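Local atomic coordinates of protein with a SET domain within carboxy region (Cryptosporidium parvum, PDB entry 4LDG), a protein that probably acts as a histone H4K20 methyltransferase of the SET8 type, its C-terminal half, with the SET domain, being the part modelled here. Residues Gln21-Asp26 / Ser138-Lys143; Ala103-Asn108 / Lys125-Tyr130; Pro115-Ser120 / Ile158-Phe163; Leu165-Asn170 / Ile206-Glu211. One frame throughout, in Å; residues are numbered along the deposited sequence.

How the interactions relate
Following the chain from the N terminus, interaction 1 brings helix 15-36 against strand 140-143 and closes a long loop of 111 intervening residues. Nested within it, interaction 2 folds the end of helix 98-104 back onto helix 121-134. Interaction 3 crosses both: it starts at 115-120, between the two segments of interaction 2, and ends at 158-163, beyond interaction 1. A hydrogen bond between the hydroxyls of Thr-104 and Tyr-119, and one from Tyr-128 OH to Asp-161 O, couple interactions 2 and 3, while Ser-138 OG reaches Phe-163 O from interaction 1. Interaction 4 opens last and pairs strand 170-172 with strand 202-207, just after the chain leaves the sheet of strand 163-166.

Interaction 1: Gln21-Asp26 / Ser138-Lys143; sequences QKLIQD and SCTLIK
Helix 15-36 lies along the beta hairpin formed by strands 140-143 and 151-154, and this contact is where one turn of the helix meets the first of those strands. The two local axes approach to 7.7 Å with their directions 142° apart, so the helix runs roughly, though not exactly, against the strand. Leu-23 does most of the work. Its CG stands anti to the carbonyl carbon (chi1 -65°), which sends the side chain down onto the strand: Leu-23 CB rests 3.6 Å from Thr-140 O, and the two methyls then part company. Leu-23 CD1 meets Ile-142 CG1 at 3.7 Å, with the two side chains crossing at about a right angle. Leu-23 CD2 goes the other way along the strand, to Thr-140 OG1 at 3.9 Å; that hydroxyl occupies the crowded position between its own backbone N and carbonyl carbon. Leu-141 comes in on the other side of the strand from these two. Its own direction is across the contact, but the tip turns inward, and Leu-141 CD2 sits 4.0 Å from Leu-23 CB and 4.2 Å from Ile-24 CG1, up against the helix backbone. Leu-23 thus lies between Leu-141 on one side and Thr-140 and Ile-142 on the other. The strand's pairing runs elsewhere: Leu-141 bonds to Ile-153 and Lys-143 to Cys-151 through their backbones. Dispersion contacts and burial hold the helix here, packing it on a two-stranded antiparallel hairpin of the kind that opens the SET domain fold.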
# COMPACT_ATOMS: atom_id res chain seq x y z
N GLN A 21 -7.11 14.28 4.49
CA GLN A 21 -6.63 15.50 3.85
C GLN A 21 -5.31 15.27 3.13
O GLN A 21 -5.11 15.81 2.05
CB GLN A 21 -6.45 16.62 4.86
CG GLN A 21 -7.73 16.99 5.59
CD GLN A 21 -8.78 17.62 4.69
OE1 GLN A 21 -8.52 18.64 4.06
NE2 GLN A 21 -9.97 17.02 4.66
N LYS A 22 -4.41 14.49 3.73
CA LYS A 22 -3.12 14.17 3.10
C LYS A 22 -3.39 13.46 1.77
O LYS A 22 -2.79 13.78 0.75
CB LYS A 22 -2.24 13.26 3.98
CG LYS A 22 -0.77 13.29 3.60
CD LYS A 22 -0.07 11.93 3.70
N LEU A 23 -4.34 12.54 1.79
CA LEU A 23 -4.70 11.79 0.58
C LEU A 23 -5.29 12.69 -0.48
O LEU A 23 -4.94 12.55 -1.65
CB LEU A 23 -5.65 10.64 0.91
CG LEU A 23 -5.00 9.57 1.78
CD1 LEU A 23 -6.06 8.58 2.23
CD2 LEU A 23 -3.82 8.88 1.09
N ILE A 24 -6.18 13.60 -0.09
CA ILE A 24 -6.77 14.57 -1.03
C ILE A 24 -5.68 15.44 -1.67
O ILE A 24 -5.69 15.68 -2.88
CB ILE A 24 -7.87 15.43 -0.35
CG1 ILE A 24 -9.13 14.59 -0.16
CG2 ILE A 24 -8.22 16.64 -1.20
CD1 ILE A 24 -10.15 15.16 0.80
N GLN A 25 -4.75 15.89 -0.84
CA GLN A 25 -3.64 16.72 -1.30
C GLN A 25 -2.75 15.94 -2.28
O GLN A 25 -2.31 16.50 -3.30
CB GLN A 25 -2.83 17.23 -0.10
CG GLN A 25 -2.07 18.50 -0.38
CD GLN A 25 -2.98 19.61 -0.86
OE1 GLN A 25 -4.04 19.86 -0.27
NE2 GLN A 25 -2.59 20.28 -1.93
N ASP A 26 -2.49 14.67 -1.97
CA ASP A 26 -1.75 13.79 -2.88
C ASP A 26 -2.45 13.73 -4.22
O ASP A 26 -1.82 13.90 -5.27
CB ASP A 26 -1.64 12.35 -2.33
CG ASP A 26 -0.73 11.46 -3.17
OD1 ASP A 26 0.40 11.92 -3.49
OD2 ASP A 26 -1.12 10.31 -3.50
N SER A 138 -0.26 3.84 -5.08
CA SER A 138 -1.43 4.14 -5.89
C SER A 138 -2.14 5.29 -5.22
O SER A 138 -1.94 5.54 -4.03
CB SER A 138 -2.35 2.92 -6.00
OG SER A 138 -1.78 1.95 -6.88
N CYS A 139 -2.93 6.01 -5.99
CA CYS A 139 -3.73 7.13 -5.47
C CYS A 139 -4.99 6.52 -4.84
O CYS A 139 -5.77 5.82 -5.52
CB CYS A 139 -4.05 8.08 -6.62
SG CYS A 139 -5.21 9.41 -6.25
N THR A 140 -5.12 6.67 -3.53
CA THR A 140 -6.32 6.24 -2.82
C THR A 140 -6.98 7.39 -2.05
O THR A 140 -6.37 8.44 -1.84
CB THR A 140 -6.00 5.16 -1.78
OG1 THR A 140 -5.19 5.73 -0.75
CG2 THR A 140 -5.30 3.98 -2.41
N LEU A 141 -8.23 7.17 -1.62
CA LEU A 141 -8.96 8.08 -0.73
C LEU A 141 -9.74 7.31 0.33
O LEU A 141 -10.12 6.15 0.11
CB LEU A 141 -9.93 8.93 -1.54
CG LEU A 141 -9.26 9.74 -2.62
CD1 LEU A 141 -10.31 10.31 -3.54
CD2 LEU A 141 -8.41 10.84 -2.01
N ILE A 142 -9.98 7.96 1.46
CA ILE A 142 -10.84 7.43 2.51
C ILE A 142 -12.25 8.04 2.42
O ILE A 142 -12.40 9.25 2.25
CB ILE A 142 -10.31 7.80 3.90
CG1 ILE A 142 -8.94 7.20 4.14
CG2 ILE A 142 -11.27 7.32 5.00
CD1 ILE A 142 -8.32 7.73 5.42
N LYS A 143 -13.27 7.21 2.55
CA LYS A 143 -14.66 7.66 2.67
C LYS A 143 -15.23 7.16 3.97
O LYS A 143 -14.99 6.01 4.36
CB LYS A 143 -15.50 7.09 1.55
CG LYS A 143 -15.17 7.62 0.18
CD LYS A 143 -15.97 6.88 -0.89
CE LYS A 143 -17.42 7.34 -0.99
NZ LYS A 143 -18.16 6.58 -2.03

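Interaction 2: Ala103-Asn108 / Lys125-Tyr130; sequences ATIDMN and KIIYKY
The Tyr-130 ring is the flat group here, and both neighbours from 103-108 come to it at a slant, neither squarely over a face nor at an edge. Ile-105 CD1 reaches ring atom CD2 of Tyr-130 at 3.6 Å. The bend of Met-107 at chi2 (72°) brings its sulfur to the phenol end: SD touches Tyr-130 OH at 3.1 Å and lies 4.9 Å from the ring centroid, a Met-aromatic contact. Chi3 then swings Met-107 CE to 3.4 Å from Tyr-130 OH. That hydroxyl has its hydrogen bond with Ser-87 OG. The ring gets there because its CG stands anti to the backbone N (chi1 -172°). One turn earlier, Ile-127 presents both branches: CG2 faces Ile-105 CD1 at 4.1 Å, and CD1 packs on Thr-104 CG2 at 3.8 Å. Thr-104 turns that methyl anti to its backbone N, leaving OG1 to bond Tyr-119 OH and Ile-100 O. Beyond, Asp-106 OD2 receives Asn-108 N at 2.7 Å in a bent bond, an Asx turn with Met-107 at its middle. Helix 98-104 ends here, and with short strand 105-106 it lies against helix 121-134, whose Tyr-128 leaves on the side away from this contact, its ring meeting that of Phe-244.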
# COMPACT_ATOMS: atom_id res chain seq x y z
N ALA A 103 11.53 5.05 -16.80
CA ALA A 103 10.45 4.96 -17.77
C ALA A 103 9.17 4.44 -17.13
O ALA A 103 8.08 4.84 -17.52
CB ALA A 103 10.84 4.05 -18.91
N THR A 104 9.28 3.55 -16.16
CA THR A 104 8.09 2.93 -15.60
C THR A 104 7.41 3.86 -14.61
O THR A 104 6.19 3.94 -14.58
CB THR A 104 8.45 1.60 -14.94
OG1 THR A 104 9.01 0.72 -15.94
CG2 THR A 104 7.23 0.95 -14.28
N ILE A 105 8.21 4.60 -13.84
CA ILE A 105 7.71 5.49 -12.80
C ILE A 105 8.03 6.94 -13.12
O ILE A 105 9.19 7.24 -13.47
CB ILE A 105 8.35 5.13 -11.46
CG1 ILE A 105 7.81 3.78 -11.01
CG2 ILE A 105 8.07 6.22 -10.42
CD1 ILE A 105 8.73 3.02 -10.12
N ASP A 106 7.03 7.81 -13.05
CA ASP A 106 7.23 9.25 -13.24
C ASP A 106 7.66 9.79 -11.91
O ASP A 106 6.86 9.81 -10.98
CB ASP A 106 5.93 9.92 -13.67
CG ASP A 106 6.09 11.42 -13.93
OD1 ASP A 106 5.71 11.86 -15.05
OD2 ASP A 106 6.58 12.15 -13.01
N MET A 107 8.91 10.23 -11.84
CA MET A 107 9.51 10.72 -10.60
C MET A 107 9.03 12.11 -10.19
O MET A 107 9.24 12.53 -9.05
CB MET A 107 11.04 10.69 -10.72
CG MET A 107 11.72 9.56 -9.94
SD MET A 107 11.53 7.89 -10.60
CE MET A 107 13.09 7.67 -11.44
N ASN A 108 8.38 12.83 -11.10
CA ASN A 108 7.88 14.16 -10.79
C ASN A 108 6.57 14.03 -10.01
O ASN A 108 6.37 14.70 -8.99
CB ASN A 108 7.74 15.04 -12.05
CG ASN A 108 9.04 15.13 -12.84
OD1 ASN A 108 10.10 15.47 -12.29
ND2 ASN A 108 8.99 14.79 -14.12
N LYS A 125 9.70 -7.21 -9.08
CA LYS A 125 10.41 -7.04 -7.82
C LYS A 125 11.22 -5.74 -7.80
O LYS A 125 11.21 -5.01 -6.82
CB LYS A 125 11.35 -8.22 -7.57
CG LYS A 125 12.11 -8.13 -6.24
CD LYS A 125 13.17 -9.21 -6.07
CE LYS A 125 13.70 -9.19 -4.64
NZ LYS A 125 14.89 -10.07 -4.39
N ILE A 126 11.90 -5.43 -8.89
CA ILE A 126 12.67 -4.20 -8.96
C ILE A 126 11.75 -3.00 -8.75
O ILE A 126 12.03 -2.12 -7.94
CB ILE A 126 13.47 -4.12 -10.27
CG1 ILE A 126 14.67 -5.09 -10.16
CG2 ILE A 126 13.93 -2.70 -10.58
CD1 ILE A 126 15.21 -5.59 -11.48
N ILE A 127 10.63 -2.98 -9.44
CA ILE A 127 9.66 -1.89 -9.31
C ILE A 127 9.04 -1.80 -7.90
O ILE A 127 8.93 -0.71 -7.33
CB ILE A 127 8.54 -2.02 -10.37
CG1 ILE A 127 9.15 -1.96 -11.78
CG2 ILE A 127 7.48 -0.93 -10.20
CD1 ILE A 127 9.84 -0.64 -12.10
N TYR A 128 8.65 -2.93 -7.33
CA TYR A 128 8.08 -2.94 -5.99
C TYR A 128 9.04 -2.41 -4.93
O TYR A 128 8.71 -1.54 -4.13
CB TYR A 128 7.65 -4.38 -5.64
CG TYR A 128 6.48 -4.90 -6.47
CD1 TYR A 128 5.52 -4.05 -6.99
CD2 TYR A 128 6.33 -6.25 -6.70
CE1 TYR A 128 4.47 -4.53 -7.71
CE2 TYR A 128 5.27 -6.74 -7.44
CZ TYR A 128 4.33 -5.87 -7.93
OH TYR A 128 3.26 -6.36 -8.68
N LYS A 129 10.26 -2.92 -4.97
CA LYS A 129 11.33 -2.46 -4.11
C LYS A 129 11.51 -0.95 -4.25
O LYS A 129 11.59 -0.23 -3.25
CB LYS A 129 12.62 -3.19 -4.45
CG LYS A 129 13.80 -2.81 -3.57
CD LYS A 129 14.94 -3.82 -3.64
CE LYS A 129 16.14 -3.24 -2.93
NZ LYS A 129 17.23 -4.22 -2.62
N TYR A 130 11.54 -0.46 -5.49
CA TYR A 130 11.67 0.97 -5.69
C TYR A 130 10.50 1.75 -5.08
O TYR A 130 10.70 2.78 -4.46
CB TYR A 130 11.82 1.31 -7.17
CG TYR A 130 12.16 2.76 -7.44
CD1 TYR A 130 13.50 3.19 -7.52
CD2 TYR A 130 11.16 3.70 -7.62
CE1 TYR A 130 13.82 4.50 -7.78
CE2 TYR A 130 11.46 5.03 -7.86
CZ TYR A 130 12.79 5.43 -7.93
OH TYR A 130 13.08 6.75 -8.17

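Interaction 3: Pro115-Ser120 / Ile158-Phe163; sequences PIYNYS and IRKDDF
Asp-161 and Tyr-117 make the tightest approach between these two loops: Asp-161 OD2 lies 3.1 Å from Tyr-117 CB. Tyr-117 holds CG in the crowded position between backbone N and carbonyl carbon (chi1 57°), and Lys-160 O stands at the edge of the ring, near its plane, 3.6 Å from Tyr-117 CD1. Ile-116 turns inward at its tip, putting CD1 3.5 Å from Asp-161 O. Pro-115 takes the other end: its CD sits over the centre of one face of the Arg-159 guanidinium, 4.1 Å above the plane, and Arg-159 brings the group there on a chain extended from CG to NE. Direct polar bonds are absent between the loops, so water does the joining. One water accepts from Ile-116 N at 3.0 Å and lies within hydrogen-bonding distance of Lys-160 O, at 2.6 Å, and of Asp-162 OD1. A second donates to Tyr-117 O and, at 2.6 Å, to Asp-161 OD2. Lys-160 NZ forms a long salt bridge with that same oxygen, and the charge of this carboxylate is probably partly offset by Lys-160 and, more weakly, by Lys-124. Two turns fix the backbones: a type I turn from Ile-116 to Tyr-119, and a type II turn from Arg-159 to Asp-162 closed by Asp-162 N to Arg-159 O, 3.1 Å. Further out, Asp-161 and Asp-162 bond to Ser-247 through their backbones and Tyr-128 OH holds Asp-161 O. The contact thus joins the loop leading into helix 121-134 to the one leading into strand 163-166, with strand 240-247 ending alongside.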
# COMPACT_ATOMS: atom_id res chain seq x y z
N PRO A 115 2.13 0.14 -17.45
CA PRO A 115 1.70 -1.14 -16.90
C PRO A 115 2.90 -1.98 -16.54
O PRO A 115 3.93 -1.85 -17.19
CB PRO A 115 0.97 -1.81 -18.08
CG PRO A 115 0.57 -0.69 -18.97
CD PRO A 115 1.64 0.34 -18.83
N ILE A 116 2.78 -2.82 -15.52
CA ILE A 116 3.83 -3.74 -15.18
C ILE A 116 3.38 -5.21 -15.07
O ILE A 116 4.19 -6.07 -14.72
CB ILE A 116 4.54 -3.31 -13.87
CG1 ILE A 116 3.65 -3.51 -12.65
CG2 ILE A 116 5.00 -1.85 -13.98
CD1 ILE A 116 4.38 -3.20 -11.37
N TYR A 117 2.13 -5.51 -15.40
CA TYR A 117 1.68 -6.90 -15.34
C TYR A 117 2.36 -7.71 -16.44
O TYR A 117 2.39 -8.93 -16.37
CB TYR A 117 0.15 -7.02 -15.44
CG TYR A 117 -0.48 -6.42 -16.68
CD1 TYR A 117 -0.98 -5.11 -16.65
CD2 TYR A 117 -0.59 -7.14 -17.87
CE1 TYR A 117 -1.57 -4.53 -17.78
CE2 TYR A 117 -1.19 -6.58 -19.00
CZ TYR A 117 -1.67 -5.26 -18.95
OH TYR A 117 -2.25 -4.66 -20.05
N ASN A 118 2.92 -7.03 -17.44
CA ASN A 118 3.66 -7.69 -18.50
C ASN A 118 5.16 -7.88 -18.20
O ASN A 118 5.88 -8.47 -18.99
CB ASN A 118 3.48 -6.90 -19.81
CG ASN A 118 3.82 -5.42 -19.67
OD1 ASN A 118 3.40 -4.76 -18.72
ND2 ASN A 118 4.58 -4.91 -20.59
N TYR A 119 5.62 -7.38 -17.06
CA TYR A 119 7.03 -7.47 -16.70
C TYR A 119 7.31 -8.81 -16.06
O TYR A 119 6.44 -9.37 -15.39
CB TYR A 119 7.40 -6.42 -15.65
CG TYR A 119 7.51 -5.00 -16.11
CD1 TYR A 119 7.04 -4.59 -17.34
CD2 TYR A 119 8.10 -4.05 -15.29
CE1 TYR A 119 7.14 -3.27 -17.74
CE2 TYR A 119 8.22 -2.73 -15.69
CZ TYR A 119 7.72 -2.33 -16.90
OH TYR A 119 7.82 -1.02 -17.32
N SER A 120 8.53 -9.32 -16.23
CA SER A 120 8.94 -10.58 -15.59
C SER A 120 8.97 -10.40 -14.09
O SER A 120 8.95 -9.28 -13.59
CB SER A 120 10.35 -10.94 -16.03
OG SER A 120 11.22 -9.92 -15.57
N ILE A 158 -6.25 1.87 -10.98
CA ILE A 158 -5.15 1.05 -10.49
C ILE A 158 -5.08 -0.15 -11.43
O ILE A 158 -5.96 -1.00 -11.43
CB ILE A 158 -5.35 0.62 -9.02
CG1 ILE A 158 -5.40 1.86 -8.12
CG2 ILE A 158 -4.19 -0.26 -8.60
CD1 ILE A 158 -5.87 1.64 -6.69
N ARG A 159 -4.04 -0.20 -12.24
CA ARG A 159 -3.86 -1.31 -13.15
C ARG A 159 -3.47 -2.57 -12.39
O ARG A 159 -2.88 -2.50 -11.30
CB ARG A 159 -2.78 -0.99 -14.18
CG ARG A 159 -3.10 0.20 -15.06
CD ARG A 159 -2.37 0.07 -16.37
NE ARG A 159 -2.25 1.34 -17.07
CZ ARG A 159 -1.37 2.30 -16.78
NH1 ARG A 159 -1.36 3.40 -17.51
NH2 ARG A 159 -0.52 2.18 -15.76
N LYS A 160 -3.80 -3.70 -13.00
CA LYS A 160 -3.40 -5.00 -12.52
C LYS A 160 -1.90 -5.06 -12.23
O LYS A 160 -1.09 -4.65 -13.07
CB LYS A 160 -3.73 -6.04 -13.59
CG LYS A 160 -3.40 -7.48 -13.24
CD LYS A 160 -3.72 -8.39 -14.43
CE LYS A 160 -3.80 -9.86 -14.03
NZ LYS A 160 -2.56 -10.28 -13.33
N ASP A 161 -1.56 -5.58 -11.05
CA ASP A 161 -0.19 -5.74 -10.58
C ASP A 161 0.52 -4.47 -10.09
O ASP A 161 1.66 -4.57 -9.60
CB ASP A 161 0.70 -6.47 -11.61
CG ASP A 161 0.42 -7.96 -11.66
OD1 ASP A 161 0.05 -8.53 -10.62
OD2 ASP A 161 0.55 -8.56 -12.75
N ASP A 162 -0.13 -3.31 -10.20
CA ASP A 162 0.43 -2.10 -9.61
C ASP A 162 0.67 -2.35 -8.13
O ASP A 162 -0.03 -3.16 -7.49
CB ASP A 162 -0.48 -0.88 -9.74
CG ASP A 162 -0.43 -0.23 -11.12
OD1 ASP A 162 0.33 -0.69 -12.03
OD2 ASP A 162 -1.17 0.77 -11.29
N PHE A 163 1.71 -1.69 -7.63
CA PHE A 163 1.93 -1.46 -6.20
C PHE A 163 0.77 -0.62 -5.71
O PHE A 163 0.52 0.45 -6.26
CB PHE A 163 3.25 -0.73 -5.95
CG PHE A 163 3.64 -0.63 -4.50
CD1 PHE A 163 4.38 -1.63 -3.90
CD2 PHE A 163 3.28 0.48 -3.74
CE1 PHE A 163 4.73 -1.55 -2.55
CE2 PHE A 163 3.61 0.58 -2.39
CZ PHE A 163 4.33 -0.45 -1.79
O HOH W 1 0.30 -2.57 -13.90
O HOH W 2 1.52 -10.54 -14.15

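Interaction 4: Leu165-Asn170 / Ile206-Glu211; sequences LEYKGN and IDATEE
Ile-206 splits at CB into two branches that meet different parts of 165-170. CG2 stands anti to the backbone N and packs against the backbone at Gly-169, 3.6 Å from Gly-169 CA and 3.8 Å from Tyr-167 CD2, where it touches the edge of the ring in its plane. CG1, anti to the carbonyl carbon (chi1 -71°), carries CD1 on to Tyr-167 O at 3.8 Å. Two residues on, Ala-208 CB closes on Lys-168 O at 3.3 Å, and Gly-169, with its bare CA, lets the chains come this near. The backbone then pairs Asn-170 with Asp-207 as an antiparallel hydrogen-bonded pair. Asn-170 N reaches Asp-207 O at 2.9 Å. The return bond, Asp-207 N to Asn-170 O, is equally long and similarly straight (165°), each donor lying above the acceptor's carbonyl plane. Asp-207 OD1 takes Thr-209 N in an Asx turn and Thr-209 OG1, at 2.7 Å, through its syn lone pair; OD2 bonds Tyr-185 OH and a water shared with Asn-170 ND2. Segment 165-170 leaves the sheet of strand 163-166, beside strand 240-247, and passes into the separate sheet of strands 170-172, 202-207 and 194-199, with helix 175-187 against Asp-207.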
# COMPACT_ATOMS: atom_id res chain seq x y z
N LEU A 165 -0.27 -0.11 -1.85
CA LEU A 165 0.09 0.56 -0.59
C LEU A 165 0.92 -0.39 0.21
O LEU A 165 0.75 -1.62 0.08
CB LEU A 165 -1.16 0.85 0.24
CG LEU A 165 -2.15 1.93 -0.18
CD1 LEU A 165 -3.43 1.78 0.64
CD2 LEU A 165 -1.57 3.33 -0.03
N GLU A 166 1.77 0.14 1.07
CA GLU A 166 2.48 -0.72 2.00
C GLU A 166 1.57 -0.88 3.20
O GLU A 166 0.89 0.05 3.56
CB GLU A 166 3.83 -0.13 2.41
CG GLU A 166 4.60 -1.03 3.37
CD GLU A 166 5.94 -0.48 3.83
OE1 GLU A 166 6.38 0.57 3.31
OE2 GLU A 166 6.56 -1.12 4.70
N TYR A 167 1.57 -2.07 3.80
CA TYR A 167 0.91 -2.25 5.08
C TYR A 167 1.90 -1.84 6.16
O TYR A 167 2.74 -2.62 6.59
CB TYR A 167 0.46 -3.69 5.27
CG TYR A 167 -0.57 -3.86 6.38
CD1 TYR A 167 -1.92 -3.81 6.08
CD2 TYR A 167 -0.20 -4.04 7.70
CE1 TYR A 167 -2.88 -3.95 7.07
CE2 TYR A 167 -1.15 -4.18 8.70
CZ TYR A 167 -2.50 -4.13 8.37
OH TYR A 167 -3.48 -4.29 9.30
N LYS A 168 1.84 -0.58 6.56
CA LYS A 168 2.75 -0.02 7.56
C LYS A 168 2.29 -0.17 8.99
O LYS A 168 1.10 -0.13 9.28
CB LYS A 168 2.92 1.47 7.28
CG LYS A 168 3.70 1.74 6.01
CD LYS A 168 3.65 3.20 5.63
CE LYS A 168 4.79 3.48 4.69
NZ LYS A 168 4.53 4.71 3.89
N GLY A 169 3.24 -0.27 9.91
CA GLY A 169 2.90 -0.37 11.34
C GLY A 169 4.19 -0.62 12.07
O GLY A 169 5.22 -0.47 11.46
N ASN A 170 4.12 -1.00 13.35
CA ASN A 170 5.30 -1.48 14.08
C ASN A 170 5.47 -2.97 13.86
O ASN A 170 4.56 -3.76 14.14
CB ASN A 170 5.17 -1.22 15.59
CG ASN A 170 4.93 0.23 15.92
OD1 ASN A 170 5.54 1.13 15.33
ND2 ASN A 170 4.04 0.49 16.89
N ILE A 206 2.63 -7.26 12.10
CA ILE A 206 2.65 -5.82 11.96
C ILE A 206 1.47 -5.26 12.71
O ILE A 206 0.31 -5.53 12.37
CB ILE A 206 2.64 -5.36 10.51
CG1 ILE A 206 4.00 -5.68 9.85
CG2 ILE A 206 2.45 -3.85 10.44
CD1 ILE A 206 3.95 -5.79 8.34
N ASP A 207 1.78 -4.48 13.75
CA ASP A 207 0.78 -3.80 14.55
C ASP A 207 0.58 -2.38 14.05
O ASP A 207 1.40 -1.52 14.33
CB ASP A 207 1.17 -3.76 16.04
CG ASP A 207 0.08 -3.16 16.90
OD1 ASP A 207 -0.99 -2.89 16.33
OD2 ASP A 207 0.29 -2.92 18.12
N ALA A 208 -0.53 -2.13 13.35
CA ALA A 208 -0.89 -0.78 12.89
C ALA A 208 -2.02 -0.13 13.73
O ALA A 208 -2.71 0.79 13.26
CB ALA A 208 -1.29 -0.84 11.41
N THR A 209 -2.19 -0.58 14.97
CA THR A 209 -3.29 -0.09 15.83
C THR A 209 -3.16 1.39 16.18
O THR A 209 -4.13 2.11 16.02
CB THR A 209 -3.40 -0.91 17.13
OG1 THR A 209 -3.60 -2.29 16.79
CG2 THR A 209 -4.55 -0.43 17.99
N GLU A 210 -1.98 1.85 16.59
CA GLU A 210 -1.83 3.27 16.90
C GLU A 210 -2.24 4.10 15.67
O GLU A 210 -1.95 3.74 14.52
CB GLU A 210 -0.41 3.61 17.38
CG GLU A 210 0.15 2.77 18.53
CD GLU A 210 -0.78 2.60 19.73
OE1 GLU A 210 -1.88 3.20 19.75
OE2 GLU A 210 -0.40 1.86 20.67
N GLU A 211 -2.95 5.20 15.92
CA GLU A 211 -3.46 6.05 14.85
C GLU A 211 -2.37 7.04 14.49
O GLU A 211 -2.43 8.21 14.86
CB GLU A 211 -4.74 6.76 15.30
O HOH W 3 2.89 -1.99 18.54